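Local coordinates for protein NAD-dependent epimerase/dehydratase (Veillonella parvula DSM 2008, PDB 3R6D) that probably binds a nicotinamide adenine dinucleotide cofactor on a Rossmann-type fold and may act as an NAD-dependent epimerase or dehydratase, at residues N148-R153 with H202-G207; I33-R38 with E52-I57. All coordinates share one frame; numbering follows the deposited sequence.

Interaction 1: residues N148-R153 with H202-G207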
loop_
_atom_site.group_PDB
_atom_site.type_symbol
_atom_site.label_atom_id
_atom_site.label_comp_id
_atom_site.label_asym_id
_atom_site.label_seq_id
_atom_site.Cartn_x
_atom_site.Cartn_y
_atom_site.Cartn_z
ATOM N N ASN A 148 -0.621 -0.439 14.458
ATOM C CA ASN A 148 0.691 -0.900 14.101
ATOM C C ASN A 148 0.835 -0.793 12.575
ATOM O O ASN A 148 0.612 -1.766 11.831
ATOM C CB ASN A 148 0.949 -2.318 14.574
ATOM C CG ASN A 148 2.329 -2.783 14.192
ATOM O OD1 ASN A 148 3.158 -1.960 13.771
ATOM N ND2 ASN A 148 2.575 -4.085 14.232
ATOM N N TYR A 149 1.167 0.422 12.111
ATOM C CA TYR A 149 1.203 0.738 10.694
ATOM C C TYR A 149 2.576 0.546 10.097
ATOM O O TYR A 149 3.612 0.757 10.762
ATOM C CB TYR A 149 0.696 2.174 10.434
ATOM C CG TYR A 149 1.612 3.256 10.958
ATOM C CD1 TYR A 149 2.703 3.675 10.201
ATOM C CD2 TYR A 149 1.376 3.886 12.189
ATOM C CE1 TYR A 149 3.571 4.657 10.645
ATOM C CE2 TYR A 149 2.230 4.887 12.655
ATOM C CZ TYR A 149 3.323 5.264 11.861
ATOM O OH TYR A 149 4.205 6.262 12.260
ATOM N N THR A 150 2.573 0.221 8.802
ATOM C CA THR A 150 3.754 0.457 7.970
ATOM C C THR A 150 3.284 1.267 6.770
ATOM O O THR A 150 2.393 0.802 6.026
ATOM C CB THR A 150 4.377 -0.860 7.428
ATOM O OG1 THR A 150 4.481 -1.841 8.476
ATOM C CG2 THR A 150 5.730 -0.572 6.803
ATOM N N ILE A 151 3.843 2.460 6.594
ATOM C CA ILE A 151 3.582 3.247 5.398
ATOM C C ILE A 151 4.681 2.934 4.412
ATOM O O ILE A 151 5.865 2.932 4.779
ATOM C CB ILE A 151 3.506 4.743 5.738
ATOM C CG1 ILE A 151 2.261 5.022 6.624
ATOM C CG2 ILE A 151 3.529 5.580 4.452
ATOM C CD1 ILE A 151 2.301 6.385 7.275
ATOM N N LEU A 152 4.318 2.655 3.150
ATOM C CA LEU A 152 5.296 2.466 2.074
ATOM C C LEU A 152 5.277 3.700 1.209
ATOM O O LEU A 152 4.275 4.000 0.557
ATOM C CB LEU A 152 4.957 1.183 1.263
ATOM C CG LEU A 152 4.937 -0.096 2.132
ATOM C CD1 LEU A 152 4.516 -1.246 1.222
ATOM C CD2 LEU A 152 6.265 -0.340 2.778
ATOM N N ARG A 153 6.365 4.471 1.248
ATOM C CA ARG A 153 6.497 5.676 0.437
ATOM C C ARG A 153 7.033 5.311 -0.939
ATOM O O ARG A 153 8.215 5.001 -1.072
ATOM C CB ARG A 153 7.417 6.699 1.112
ATOM C CG ARG A 153 6.847 7.285 2.394
ATOM C CD ARG A 153 7.850 8.150 3.122
ATOM N NE ARG A 153 8.845 7.362 3.833
ATOM C CZ ARG A 153 10.163 7.400 3.621
ATOM N NH1 ARG A 153 10.679 8.069 2.576
ATOM N NH2 ARG A 153 10.979 6.717 4.431
ATOM N N HIS A 202 7.308 -1.725 12.363
ATOM C CA HIS A 202 6.345 -1.419 13.402
ATOM C C HIS A 202 6.235 0.097 13.561
ATOM O O HIS A 202 7.133 0.732 14.121
ATOM C CB HIS A 202 6.819 -2.035 14.728
ATOM C CG HIS A 202 5.789 -1.998 15.816
ATOM N ND1 HIS A 202 5.542 -0.889 16.604
ATOM C CD2 HIS A 202 4.912 -2.944 16.224
ATOM C CE1 HIS A 202 4.552 -1.158 17.441
ATOM N NE2 HIS A 202 4.165 -2.404 17.247
ATOM N N ARG A 203 5.131 0.679 13.090
ATOM C CA ARG A 203 4.907 2.131 13.156
ATOM C C ARG A 203 6.070 2.859 12.510
ATOM O O ARG A 203 6.623 3.800 13.078
ATOM C CB ARG A 203 4.637 2.598 14.581
ATOM C CG ARG A 203 3.379 1.958 15.137
ATOM C CD ARG A 203 3.060 2.381 16.575
ATOM N NE ARG A 203 2.938 3.827 16.769
ATOM C CZ ARG A 203 1.864 4.577 16.483
ATOM N NH1 ARG A 203 0.801 4.053 15.899
ATOM N NH2 ARG A 203 1.864 5.890 16.755
ATOM N N THR A 204 6.367 2.489 11.274
ATOM C CA THR A 204 7.385 3.172 10.506
ATOM C C THR A 204 6.891 3.479 9.087
ATOM O O THR A 204 5.905 2.923 8.619
ATOM C CB THR A 204 8.675 2.348 10.447
ATOM O OG1 THR A 204 8.387 1.153 9.755
ATOM C CG2 THR A 204 9.223 2.036 11.820
ATOM N N SER A 205 7.605 4.386 8.439
ATOM C CA SER A 205 7.338 4.810 7.081
ATOM C C SER A 205 8.598 4.598 6.264
ATOM O O SER A 205 9.625 5.246 6.505
ATOM C CB SER A 205 6.995 6.277 7.076
ATOM O OG SER A 205 6.783 6.665 5.730
ATOM N N ILE A 206 8.516 3.669 5.312
ATOM C CA ILE A 206 9.694 3.144 4.619
ATOM C C ILE A 206 9.541 3.438 3.122
ATOM O O ILE A 206 8.510 3.110 2.530
ATOM C CB ILE A 206 9.799 1.604 4.870
ATOM C CG1 ILE A 206 9.856 1.285 6.376
ATOM C CG2 ILE A 206 11.023 0.991 4.176
ATOM C CD1 ILE A 206 10.904 2.040 7.164
ATOM N N GLY A 207 10.567 4.031 2.503
ATOM C CA GLY A 207 10.538 4.246 1.057
ATOM C C GLY A 207 10.858 2.955 0.309
ATOM O O GLY A 207 11.598 2.095 0.823
#
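The ring of Tyr-149 lies flat over the backbone of Arg-203: CA of Arg-203 is 3.7 Å from the ring centroid and only 8° off the ring normal, a CH-pi contact. Chi1 of 68° sets CG of Tyr-149 in the crowded position between the backbone N and the carbonyl carbon, which swings the ring across to the neighbouring strand. The guanidinium of Arg-203 stands steeply to that ring, planes 71° apart, with CE2 of Tyr-149 over its face; its NH1 is bonded to the carbonyls of Leu-147 and Ser-145. At the same end OD1 of Asn-148 sits over the His-202 ring, 3.2 Å from CD2.

These are parallel strands of the Rossmann-like sheet, 148-153 running between 102-108 and 204-207. Tyr-149 O takes Thr-204 N and, weakly, Arg-203 N; after it the backbone bonds alternate in direction, the straightest being Ile-206 N to Ile-151 O at 2.8 Å.

Arg-153 folds back, bent at chi3, and grips Ser-205 side-on with two nitrogens: NE to OG, 2.9 Å, and NH2 to the carbonyl O, also 2.9 Å. Both acceptors lie close to the guanidinium plane, though NH2 approaches from above the carbonyl plane. Gly-207 N lies over the rim of one face; the bonds to OG and O of Ser-205 and the NH1 salt bridge to Glu-114 would fix the rotation of this buried group.

Interaction 2: residues I33-R38 with E52-I57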
loop_
_atom_site.group_PDB
_atom_site.type_symbol
_atom_site.label_atom_id
_atom_site.label_comp_id
_atom_site.label_asym_id
_atom_site.label_seq_id
_atom_site.Cartn_x
_atom_site.Cartn_y
_atom_site.Cartn_z
ATOM N N ILE A 33 -8.159 -14.186 1.542
ATOM C CA ILE A 33 -8.146 -12.790 1.143
ATOM C C ILE A 33 -9.572 -12.260 1.042
ATOM O O ILE A 33 -10.418 -12.839 0.347
ATOM C CB ILE A 33 -7.431 -12.614 -0.210
ATOM C CG1 ILE A 33 -6.020 -13.202 -0.163
ATOM C CG2 ILE A 33 -7.398 -11.154 -0.627
ATOM C CD1 ILE A 33 -5.260 -13.268 -1.486
ATOM N N THR A 34 -9.818 -11.113 1.667
ATOM C CA THR A 34 -11.073 -10.393 1.500
ATOM C C THR A 34 -10.800 -9.113 0.743
ATOM O O THR A 34 -9.890 -8.355 1.122
ATOM C CB THR A 34 -11.692 -10.103 2.863
ATOM O OG1 THR A 34 -11.975 -11.348 3.497
ATOM C CG2 THR A 34 -12.953 -9.298 2.765
ATOM N N LEU A 35 -11.546 -8.902 -0.333
ATOM C CA LEU A 35 -11.438 -7.702 -1.161
ATOM C C LEU A 35 -12.655 -6.813 -0.913
ATOM O O LEU A 35 -13.787 -7.299 -1.038
ATOM C CB LEU A 35 -11.384 -8.079 -2.649
ATOM C CG LEU A 35 -10.272 -9.065 -3.017
ATOM C CD1 LEU A 35 -10.328 -9.370 -4.531
ATOM C CD2 LEU A 35 -8.881 -8.567 -2.647
ATOM N N TYR A 36 -12.442 -5.536 -0.542
ATOM C CA TYR A 36 -13.545 -4.606 -0.273
ATOM C C TYR A 36 -13.583 -3.548 -1.334
ATOM O O TYR A 36 -12.537 -2.946 -1.650
ATOM C CB TYR A 36 -13.285 -3.926 1.058
ATOM C CG TYR A 36 -14.406 -3.004 1.505
ATOM C CD1 TYR A 36 -15.642 -3.526 1.885
ATOM C CD2 TYR A 36 -14.239 -1.617 1.549
ATOM C CE1 TYR A 36 -16.685 -2.687 2.330
ATOM C CE2 TYR A 36 -15.284 -0.773 1.980
ATOM C CZ TYR A 36 -16.503 -1.322 2.359
ATOM O OH TYR A 36 -17.540 -0.537 2.826
ATOM N N GLY A 37 -14.765 -3.276 -1.888
ATOM C CA GLY A 37 -14.860 -2.180 -2.864
ATOM C C GLY A 37 -16.114 -2.268 -3.697
ATOM O O GLY A 37 -17.065 -2.994 -3.360
ATOM N N ARG A 38 -16.097 -1.495 -4.783
ATOM C CA ARG A 38 -17.266 -1.253 -5.632
ATOM C C ARG A 38 -17.095 -2.034 -6.927
ATOM O O ARG A 38 -16.047 -1.920 -7.575
ATOM C CB ARG A 38 -17.366 0.242 -5.887
ATOM C CG ARG A 38 -18.505 0.612 -6.815
ATOM C CD ARG A 38 -18.412 2.071 -7.256
ATOM N NE ARG A 38 -17.282 2.302 -8.168
ATOM C CZ ARG A 38 -16.161 2.952 -7.873
ATOM N NH1 ARG A 38 -15.931 3.449 -6.647
ATOM N NH2 ARG A 38 -15.243 3.086 -8.819
ATOM N N GLU A 52 -11.153 -19.786 -4.740
ATOM C CA GLU A 52 -11.821 -20.159 -3.469
ATOM C C GLU A 52 -11.327 -19.375 -2.230
ATOM O O GLU A 52 -12.063 -19.280 -1.217
ATOM C CB GLU A 52 -11.697 -21.662 -3.203
ATOM C CG GLU A 52 -10.288 -22.138 -3.031
ATOM C CD GLU A 52 -10.182 -23.628 -2.741
ATOM O OE1 GLU A 52 -11.231 -24.335 -2.705
ATOM O OE2 GLU A 52 -9.037 -24.095 -2.538
ATOM N N ARG A 53 -10.103 -18.857 -2.282
ATOM C CA ARG A 53 -9.575 -18.116 -1.134
ATOM C C ARG A 53 -9.856 -16.614 -1.203
ATOM O O ARG A 53 -9.358 -15.852 -0.373
ATOM C CB ARG A 53 -8.093 -18.422 -0.927
ATOM C CG ARG A 53 -7.886 -19.737 -0.175
ATOM C CD ARG A 53 -6.415 -20.003 0.137
ATOM N NE ARG A 53 -5.606 -20.326 -1.048
ATOM C CZ ARG A 53 -4.542 -19.669 -1.521
ATOM N NH1 ARG A 53 -4.087 -18.522 -0.970
ATOM N NH2 ARG A 53 -3.926 -20.166 -2.591
ATOM N N VAL A 54 -10.692 -16.168 -2.139
ATOM C CA VAL A 54 -11.056 -14.771 -2.298
ATOM C C VAL A 54 -12.535 -14.568 -1.976
ATOM O O VAL A 54 -13.387 -15.282 -2.509
ATOM C CB VAL A 54 -10.777 -14.288 -3.740
ATOM C CG1 VAL A 54 -11.252 -12.866 -3.956
ATOM C CG2 VAL A 54 -9.267 -14.397 -4.028
ATOM N N THR A 55 -12.814 -13.598 -1.107
ATOM C CA THR A 55 -14.151 -13.189 -0.744
ATOM C C THR A 55 -14.282 -11.724 -1.107
ATOM O O THR A 55 -13.402 -10.943 -0.753
ATOM C CB THR A 55 -14.364 -13.366 0.764
ATOM O OG1 THR A 55 -14.150 -14.742 1.105
ATOM C CG2 THR A 55 -15.758 -12.932 1.175
ATOM N N VAL A 56 -15.358 -11.344 -1.791
ATOM C CA VAL A 56 -15.657 -9.934 -2.127
ATOM C C VAL A 56 -16.735 -9.391 -1.206
ATOM O O VAL A 56 -17.780 -10.063 -1.031
ATOM C CB VAL A 56 -16.174 -9.782 -3.590
ATOM C CG1 VAL A 56 -16.709 -8.344 -3.870
ATOM C CG2 VAL A 56 -15.075 -10.159 -4.567
ATOM N N ILE A 57 -16.527 -8.187 -0.664
ATOM C CA ILE A 57 -17.537 -7.480 0.117
ATOM C C ILE A 57 -17.748 -6.109 -0.503
ATOM O O ILE A 57 -16.791 -5.350 -0.695
ATOM C CB ILE A 57 -17.145 -7.365 1.605
ATOM C CG1 ILE A 57 -16.997 -8.781 2.209
ATOM C CG2 ILE A 57 -18.152 -6.466 2.366
ATOM C CD1 ILE A 57 -16.514 -8.836 3.618
HETATM O O HOH W 1 -11.566 -15.349 1.627
#
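Parallel strands 33-37 and 54-57 form part of the Rossmann-type sheet, joined by a crossover that contains helices 40-43 and 46-49. Five backbone bonds, alternating in direction, hold the pair from Ile-33 to Gly-37. Each is close to the C=O axis, and Ile-33 N meets Arg-53 O almost exactly along it at 2.8 Å; the last, Gly-37 N to Ile-57 O, is the longest at 3.1 Å. At phi 162° and psi -165° any side chain on Gly-37 would jam against the preceding carbonyl, so the backbone there calls for glycine.

The side chains divide between two faces. On one, the side chains of Leu-35 and Val-54 slant across each other, CD1 of Leu-35 to CG1 of Val-54 3.7 Å, and helix 22-28 covers this side through Leu-26 on Val-54 and Thr-22 on Leu-35. On the other face CG2 of Thr-34 meets CD1 of Ile-57 at 3.7 Å, reaching diagonally past the directly paired Thr-55.

Tyr-36 has CG anti to the backbone N, chi1 -176°, and presents its ring edge to CG2 of Ile-57, which lies in the ring plane 3.9 Å from CD1. Nearer still to CD1 of Tyr-36 is O of Ile-57, at 3.4 Å. The Tyr-36 OH is bonded to the carbonyl of Ser-60, and Ala-70 of helix 68-71 also touches the side chain. An alanine here would probably cost the edge contact with Ile-57 and the hydroxyl bond to Ser-60, loosening the packing beneath helix 68-71.

At the opposite end of the pair a water gives a hydrogen to Ile-33 O at 3.0 Å and also hydrogen-bonds Thr-55 OG1 at 2.7 Å.

Both interactions belong to one mixed sheet and join parallel neighbours whose axes diverge by 23°, yet they occupy opposite sides of the chain's centre, with their own centres 24 Å apart. Interaction 1 is the more buried: eight of its twelve touching residues are buried, against three of ten in interaction 2, and it hides 655 Å² rather than 469 Å². Its side-chain chemistry is largely polar and aromatic, including a buried arginine, whereas, beyond the backbone bonds common to both, interaction 2 has mostly aliphatic contacts, one tyrosine edge and a bridging water. Different helices cover them: 129-144 and 182-193 pack on 148-153, while 22-28 and 68-71 flank the other pair.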